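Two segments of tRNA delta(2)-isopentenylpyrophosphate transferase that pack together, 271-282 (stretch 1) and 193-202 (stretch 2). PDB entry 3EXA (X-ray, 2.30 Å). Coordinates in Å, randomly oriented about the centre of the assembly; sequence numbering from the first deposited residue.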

ATOM      1  N   ALA A 271       9.689 -22.007  25.292  1.00 23.80           N
ATOM      2  CA  ALA A 271       9.783 -21.325  26.578  1.00 22.78           C
ATOM      3  C   ALA A 271      11.105 -20.561  26.586  1.00 24.72           C
ATOM      4  O   ALA A 271      11.156 -19.384  26.944  1.00 18.65           O
ATOM      5  CB  ALA A 271       9.754 -22.336  27.730  1.00 14.45           C
ATOM      6  N   LYS A 272      12.174 -21.241  26.178  1.00 17.88           N
ATOM      7  CA  LYS A 272      13.498 -20.628  26.130  1.00 24.72           C
ATOM      8  C   LYS A 272      13.490 -19.372  25.249  1.00 27.53           C
ATOM      9  O   LYS A 272      14.199 -18.408  25.530  1.00 28.26           O
ATOM     10  CB  LYS A 272      14.519 -21.639  25.590  1.00 28.76           C
ATOM     11  CG  LYS A 272      15.949 -21.123  25.477  1.00 27.85           C
ATOM     12  CD  LYS A 272      16.798 -22.096  24.654  1.00 38.53           C
ATOM     13  CE  LYS A 272      16.264 -22.192  23.213  1.00 48.49           C
ATOM     14  NZ  LYS A 272      16.925 -23.229  22.357  1.00 42.10           N
ATOM     15  N   ARG A 273      12.686 -19.386  24.189  1.00 22.12           N
ATOM     16  CA  ARG A 273      12.601 -18.246  23.297  1.00 24.05           C
ATOM     17  C   ARG A 273      11.767 -17.130  23.898  1.00 24.76           C
ATOM     18  O   ARG A 273      12.053 -15.955  23.689  1.00 24.29           O
ATOM     19  CB  ARG A 273      12.016 -18.666  21.949  1.00 34.25           C
ATOM     20  CG  ARG A 273      13.074 -18.789  20.877  1.00 37.99           C
ATOM     21  CD  ARG A 273      12.714 -19.780  19.790  1.00 41.80           C
ATOM     22  NE  ARG A 273      13.844 -19.934  18.882  1.00 57.83           N
ATOM     23  CZ  ARG A 273      15.066 -20.297  19.265  1.00 63.34           C
ATOM     24  NH1 ARG A 273      16.038 -20.407  18.368  1.00 61.12           N
ATOM     25  NH2 ARG A 273      15.318 -20.559  20.543  1.00 59.61           N
ATOM     26  N   GLN A 274      10.739 -17.490  24.650  1.00 16.37           N
ATOM     27  CA  GLN A 274       9.898 -16.478  25.263  1.00 21.20           C
ATOM     28  C   GLN A 274      10.669 -15.733  26.349  1.00 25.01           C
ATOM     29  O   GLN A 274      10.513 -14.523  26.516  1.00 24.08           O
ATOM     30  CB  GLN A 274       8.633 -17.122  25.827  1.00 19.43           C
ATOM     31  CG  GLN A 274       7.622 -17.470  24.747  1.00 32.97           C
ATOM     32  CD  GLN A 274       6.842 -16.255  24.270  1.00 50.26           C
ATOM     33  OE1 GLN A 274       6.011 -15.714  25.008  1.00 55.66           O
ATOM     34  NE2 GLN A 274       7.110 -15.812  23.037  1.00 52.13           N
ATOM     35  N   LEU A 275      11.512 -16.462  27.074  1.00 23.34           N
ATOM     36  CA  LEU A 275      12.328 -15.880  28.136  1.00 21.78           C
ATOM     37  C   LEU A 275      13.364 -14.932  27.536  1.00 22.36           C
ATOM     38  O   LEU A 275      13.576 -13.827  28.039  1.00 22.12           O
ATOM     39  CB  LEU A 275      13.028 -16.989  28.926  1.00 18.27           C
ATOM     40  CG  LEU A 275      12.379 -17.377  30.262  1.00 21.18           C
ATOM     41  CD1 LEU A 275      12.838 -18.758  30.699  1.00 22.23           C
ATOM     42  CD2 LEU A 275      12.759 -16.335  31.305  1.00  7.59           C
ATOM     43  N   THR A 276      14.001 -15.369  26.455  1.00 12.20           N
ATOM     44  CA  THR A 276      15.001 -14.555  25.793  1.00 17.00           C
ATOM     45  C   THR A 276      14.390 -13.234  25.340  1.00 20.52           C
ATOM     46  O   THR A 276      14.961 -12.165  25.557  1.00 30.04           O
ATOM     47  CB  THR A 276      15.613 -15.307  24.591  1.00 14.82           C
ATOM     48  OG1 THR A 276      16.568 -16.261  25.079  1.00 22.80           O
ATOM     49  CG2 THR A 276      16.300 -14.343  23.632  1.00  9.06           C
ATOM     50  N   TRP A 277      13.214 -13.300  24.740  1.00 17.16           N
ATOM     51  CA  TRP A 277      12.567 -12.092  24.294  1.00 18.19           C
ATOM     52  C   TRP A 277      12.289 -11.130  25.442  1.00 18.69           C
ATOM     53  O   TRP A 277      12.609  -9.954  25.335  1.00 18.13           O
ATOM     54  CB  TRP A 277      11.262 -12.415  23.589  1.00 26.53           C
ATOM     55  CG  TRP A 277      10.599 -11.208  23.044  1.00 45.39           C
ATOM     56  CD1 TRP A 277       9.276 -10.910  23.111  1.00 43.63           C
ATOM     57  CD2 TRP A 277      11.220 -10.145  22.306  1.00 58.59           C
ATOM     58  NE1 TRP A 277       9.025  -9.724  22.464  1.00 51.69           N
ATOM     59  CE2 TRP A 277      10.202  -9.226  21.967  1.00 58.29           C
ATOM     60  CE3 TRP A 277      12.543  -9.864  21.914  1.00 58.96           C
ATOM     61  CZ2 TRP A 277      10.455  -8.062  21.231  1.00 60.48           C
ATOM     62  CZ3 TRP A 277      12.795  -8.701  21.183  1.00 54.14           C
ATOM     63  CH2 TRP A 277      11.755  -7.811  20.859  1.00 58.93           C
ATOM     64  N   PHE A 278      11.703 -11.605  26.539  1.00 15.57           N
ATOM     65  CA  PHE A 278      11.411 -10.702  27.648  1.00 16.57           C
ATOM     66  C   PHE A 278      12.648 -10.235  28.405  1.00 17.90           C
ATOM     67  O   PHE A 278      12.684  -9.108  28.897  1.00 14.18           O
ATOM     68  CB  PHE A 278      10.398 -11.337  28.603  1.00 22.50           C
ATOM     69  CG  PHE A 278       9.031 -11.449  28.017  1.00 22.21           C
ATOM     70  CD1 PHE A 278       8.402 -12.680  27.918  1.00 27.64           C
ATOM     71  CD2 PHE A 278       8.400 -10.324  27.488  1.00 27.54           C
ATOM     72  CE1 PHE A 278       7.163 -12.798  27.286  1.00 36.92           C
ATOM     73  CE2 PHE A 278       7.160 -10.425  26.851  1.00 26.20           C
ATOM     74  CZ  PHE A 278       6.539 -11.666  26.749  1.00 25.30           C
ATOM     75  N   ARG A 279      13.654 -11.101  28.489  1.00 18.13           N
ATOM     76  CA  ARG A 279      14.903 -10.759  29.159  1.00 23.59           C
ATOM     77  C   ARG A 279      15.545  -9.608  28.403  1.00 25.11           C
ATOM     78  O   ARG A 279      16.319  -8.827  28.963  1.00 33.79           O
ATOM     79  CB  ARG A 279      15.868 -11.951  29.164  1.00 22.96           C
ATOM     80  CG  ARG A 279      15.675 -12.919  30.311  1.00 22.76           C
ATOM     81  CD  ARG A 279      15.986 -12.232  31.631  1.00 33.28           C
ATOM     82  NE  ARG A 279      15.923 -13.137  32.779  1.00 45.01           N
ATOM     83  CZ  ARG A 279      16.286 -12.794  34.013  1.00 50.46           C
ATOM     84  NH1 ARG A 279      16.739 -11.569  34.257  1.00 54.92           N
ATOM     85  NH2 ARG A 279      16.199 -13.671  35.001  1.00 51.23           N
ATOM     86  N   ASN A 280      15.211  -9.507  27.123  1.00 28.57           N
ATOM     87  CA  ASN A 280      15.755  -8.461  26.267  1.00 30.26           C
ATOM     88  C   ASN A 280      14.942  -7.178  26.368  1.00 33.33           C
ATOM     89  O   ASN A 280      15.287  -6.174  25.746  1.00 33.26           O
ATOM     90  CB  ASN A 280      15.777  -8.938  24.814  1.00 32.75           C
ATOM     91  CG  ASN A 280      16.980  -8.428  24.055  1.00 37.26           C
ATOM     92  OD1 ASN A 280      17.036  -8.506  22.831  1.00 47.10           O
ATOM     93  ND2 ASN A 280      17.962  -7.913  24.785  1.00 46.14           N
ATOM     94  N   LYS A 281      13.858  -7.203  27.139  1.00 29.17           N
ATOM     95  CA  LYS A 281      13.034  -6.003  27.300  1.00 31.26           C
ATOM     96  C   LYS A 281      13.425  -5.239  28.568  1.00 26.75           C
ATOM     97  O   LYS A 281      13.361  -5.778  29.665  1.00 32.90           O
ATOM     98  CB  LYS A 281      11.547  -6.375  27.358  1.00 27.40           C
ATOM     99  CG  LYS A 281      11.007  -6.992  26.078  1.00 36.94           C
ATOM    100  CD  LYS A 281       9.860  -6.177  25.518  1.00 28.40           C
ATOM    101  CE  LYS A 281      10.305  -4.765  25.161  1.00 35.72           C
ATOM    102  NZ  LYS A 281       9.164  -3.925  24.687  1.00 29.39           N
ATOM    103  N   ALA A 282      13.839  -3.987  28.413  1.00 30.23           N
ATOM    104  CA  ALA A 282      14.225  -3.175  29.563  1.00 40.27           C
ATOM    105  C   ALA A 282      12.972  -2.752  30.334  1.00 37.98           C
ATOM    106  O   ALA A 282      11.893  -2.621  29.749  1.00 34.71           O
ATOM    107  CB  ALA A 282      15.010  -1.939  29.102  1.00 44.28           C
TER
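Stretch 2 193-202: VMIGLTMERD

How does stretch 2 run relative to stretch 1? Residues 193-198 form an extended strand that begins earlier in the chain, and it lies across the helix of residues 271-279 in a roughly antiparallel sense, with a signed crossing angle of -146°. The axes come within 10.1 Å. After the strand, Met199 and Glu200 lead into a new helix, with Glu200 at its N-cap position and Arg201 in its first turn. The register follows the reversed direction: CA of Phe278 is 7.6 Å from CA of Gly196, CA of Leu275 is 7.8 Å from CA of Thr198, and CA of Lys272 is 9.1 Å from CA of Arg201.

Which strand residues face the helix? The alternation of an extended chain turns Met194 and Thr198 toward stretch 1, while Leu197 points away. Gly196, between them, has no side chain to fill the space beside Phe278.

What does Met194 rest against? This residue is selenomethionine, and its long side chain carries the methyl CE to 3.7 Å from CD2 of Phe278, an apolar contact that meets the ring obliquely. The same CE lies 4.4 Å from CD of Lys281, just beyond the helix, so the methyl touches both residues.

What meets Thr198 and Arg201? CG2 of Thr198 packs 3.5 Å from CD2 of Leu275, whereas its OG1 is 3.7 Å from NH2 of Arg279, a contact without a hydrogen bond. Arg201 starts sideways, but its end comes nearer, bringing NH1 to 4.1 Å from CG of Lys272. No hydrogen bond crosses between the stretches; with 322 Å² buried in total, the contact rests on side-chain packing.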

ATOM      1  N   VAL A 193       4.022  -1.053  34.635  1.00 21.52           N
ATOM      2  CA  VAL A 193       4.856  -1.804  35.553  1.00 18.37           C
ATOM      3  C   VAL A 193       4.844  -3.213  34.953  1.00 20.97           C
ATOM      4  O   VAL A 193       3.797  -3.865  34.847  1.00 25.36           O
ATOM      5  CB  VAL A 193       4.276  -1.831  36.985  1.00 21.31           C
ATOM      6  CG1 VAL A 193       5.121  -2.734  37.873  1.00 20.35           C
ATOM      7  CG2 VAL A 193       4.259  -0.421  37.564  1.00 19.46           C
HETATM    8  N   MSE A 194       6.016  -3.657  34.522  1.00 20.08           N
HETATM    9  CA  MSE A 194       6.162  -4.957  33.905  1.00 18.81           C
HETATM   10  C   MSE A 194       7.018  -5.861  34.785  1.00 16.61           C
HETATM   11  O   MSE A 194       8.146  -5.512  35.122  1.00 20.57           O
HETATM   12  CB  MSE A 194       6.820  -4.784  32.542  1.00 11.96           C
HETATM   13  CG  MSE A 194       6.439  -5.835  31.532  1.00 36.83           C
HETATM   14 SE   MSE A 194       6.990  -5.358  29.737  1.00 54.64          SE
HETATM   15  CE  MSE A 194       7.597  -7.099  29.165  1.00 55.76           C
ATOM     16  N   ILE A 195       6.481  -7.013  35.164  1.00 16.88           N
ATOM     17  CA  ILE A 195       7.228  -7.954  35.995  1.00 17.52           C
ATOM     18  C   ILE A 195       7.393  -9.254  35.227  1.00 16.25           C
ATOM     19  O   ILE A 195       6.540  -9.615  34.422  1.00 19.45           O
ATOM     20  CB  ILE A 195       6.487  -8.275  37.315  1.00 21.56           C
ATOM     21  CG1 ILE A 195       5.110  -8.846  36.998  1.00 23.79           C
ATOM     22  CG2 ILE A 195       6.364  -7.016  38.184  1.00 21.92           C
ATOM     23  CD1 ILE A 195       4.360  -9.337  38.198  1.00 28.70           C
ATOM     24  N   GLY A 196       8.489  -9.961  35.469  1.00 22.78           N
ATOM     25  CA  GLY A 196       8.701 -11.219  34.778  1.00 19.23           C
ATOM     26  C   GLY A 196       8.918 -12.347  35.766  1.00 19.23           C
ATOM     27  O   GLY A 196       9.590 -12.164  36.780  1.00 21.94           O
ATOM     28  N   LEU A 197       8.326 -13.504  35.478  1.00 20.83           N
ATOM     29  CA  LEU A 197       8.458 -14.688  36.320  1.00 14.88           C
ATOM     30  C   LEU A 197       9.385 -15.685  35.623  1.00 20.08           C
ATOM     31  O   LEU A 197       9.155 -16.049  34.468  1.00 19.85           O
ATOM     32  CB  LEU A 197       7.083 -15.319  36.557  1.00 15.55           C
ATOM     33  CG  LEU A 197       6.023 -14.336  37.085  1.00 16.36           C
ATOM     34  CD1 LEU A 197       4.754 -15.096  37.450  1.00  6.92           C
ATOM     35  CD2 LEU A 197       6.567 -13.591  38.296  1.00  4.71           C
ATOM     36  N   THR A 198      10.441 -16.100  36.325  1.00 25.06           N
ATOM     37  CA  THR A 198      11.427 -17.038  35.799  1.00 21.19           C
ATOM     38  C   THR A 198      11.509 -18.200  36.736  1.00 22.24           C
ATOM     39  O   THR A 198      10.807 -18.258  37.746  1.00 21.66           O
ATOM     40  CB  THR A 198      12.861 -16.487  35.788  1.00 25.81           C
ATOM     41  OG1 THR A 198      12.836 -15.061  35.766  1.00 39.46           O
ATOM     42  CG2 THR A 198      13.624 -17.020  34.585  1.00 28.68           C
HETATM   43  N   MSE A 199      12.443 -19.090  36.427  1.00 21.83           N
HETATM   44  CA  MSE A 199      12.644 -20.285  37.222  1.00 25.92           C
HETATM   45  C   MSE A 199      13.898 -20.990  36.727  1.00 25.26           C
HETATM   46  O   MSE A 199      14.297 -20.819  35.576  1.00 27.72           O
HETATM   47  CB  MSE A 199      11.424 -21.183  37.044  1.00 27.42           C
HETATM   48  CG  MSE A 199      11.140 -22.156  38.164  1.00 30.58           C
HETATM   49 SE   MSE A 199       9.474 -23.114  37.792  1.00 35.33          SE
HETATM   50  CE  MSE A 199       8.207 -21.866  38.530  1.00 24.55           C
ATOM     51  N   GLU A 200      14.517 -21.773  37.603  1.00 29.10           N
ATOM     52  CA  GLU A 200      15.720 -22.526  37.262  1.00 27.34           C
ATOM     53  C   GLU A 200      15.464 -23.419  36.044  1.00 28.10           C
ATOM     54  O   GLU A 200      14.392 -24.013  35.915  1.00 23.05           O
ATOM     55  CB  GLU A 200      16.160 -23.370  38.467  1.00 26.88           C
ATOM     56  CG  GLU A 200      17.110 -22.639  39.413  1.00 48.69           C
ATOM     57  CD  GLU A 200      17.180 -23.256  40.812  1.00 56.19           C
ATOM     58  OE1 GLU A 200      17.238 -24.503  40.931  1.00 56.76           O
ATOM     59  OE2 GLU A 200      17.190 -22.481  41.795  1.00 57.12           O
ATOM     60  N   ARG A 201      16.459 -23.495  35.160  1.00 32.01           N
ATOM     61  CA  ARG A 201      16.408 -24.276  33.913  1.00 28.59           C
ATOM     62  C   ARG A 201      15.739 -25.643  34.008  1.00 26.37           C
ATOM     63  O   ARG A 201      14.655 -25.865  33.461  1.00 19.62           O
ATOM     64  CB  ARG A 201      17.836 -24.468  33.368  1.00 36.95           C
ATOM     65  CG  ARG A 201      17.934 -25.053  31.952  1.00 44.77           C
ATOM     66  CD  ARG A 201      17.210 -24.180  30.917  1.00 54.63           C
ATOM     67  NE  ARG A 201      17.722 -22.807  30.847  1.00 59.23           N
ATOM     68  CZ  ARG A 201      17.153 -21.818  30.155  1.00 64.75           C
ATOM     69  NH1 ARG A 201      16.041 -22.026  29.459  1.00 65.16           N
ATOM     70  NH2 ARG A 201      17.692 -20.607  30.161  1.00 67.99           N
ATOM     71  N   ASP A 202      16.417 -26.560  34.690  1.00 24.74           N
ATOM     72  CA  ASP A 202      15.948 -27.930  34.854  1.00 27.62           C
ATOM     73  C   ASP A 202      14.553 -28.069  35.445  1.00 28.64           C
ATOM     74  O   ASP A 202      13.782 -28.933  35.027  1.00 32.52           O
ATOM     75  CB  ASP A 202      16.944 -28.709  35.708  1.00 33.15           C
ATOM     76  CG  ASP A 202      18.312 -28.789  35.070  1.00 36.68           C
ATOM     77  OD1 ASP A 202      19.223 -29.367  35.697  1.00 46.98           O
ATOM     78  OD2 ASP A 202      18.475 -28.275  33.940  1.00 40.03           O
TER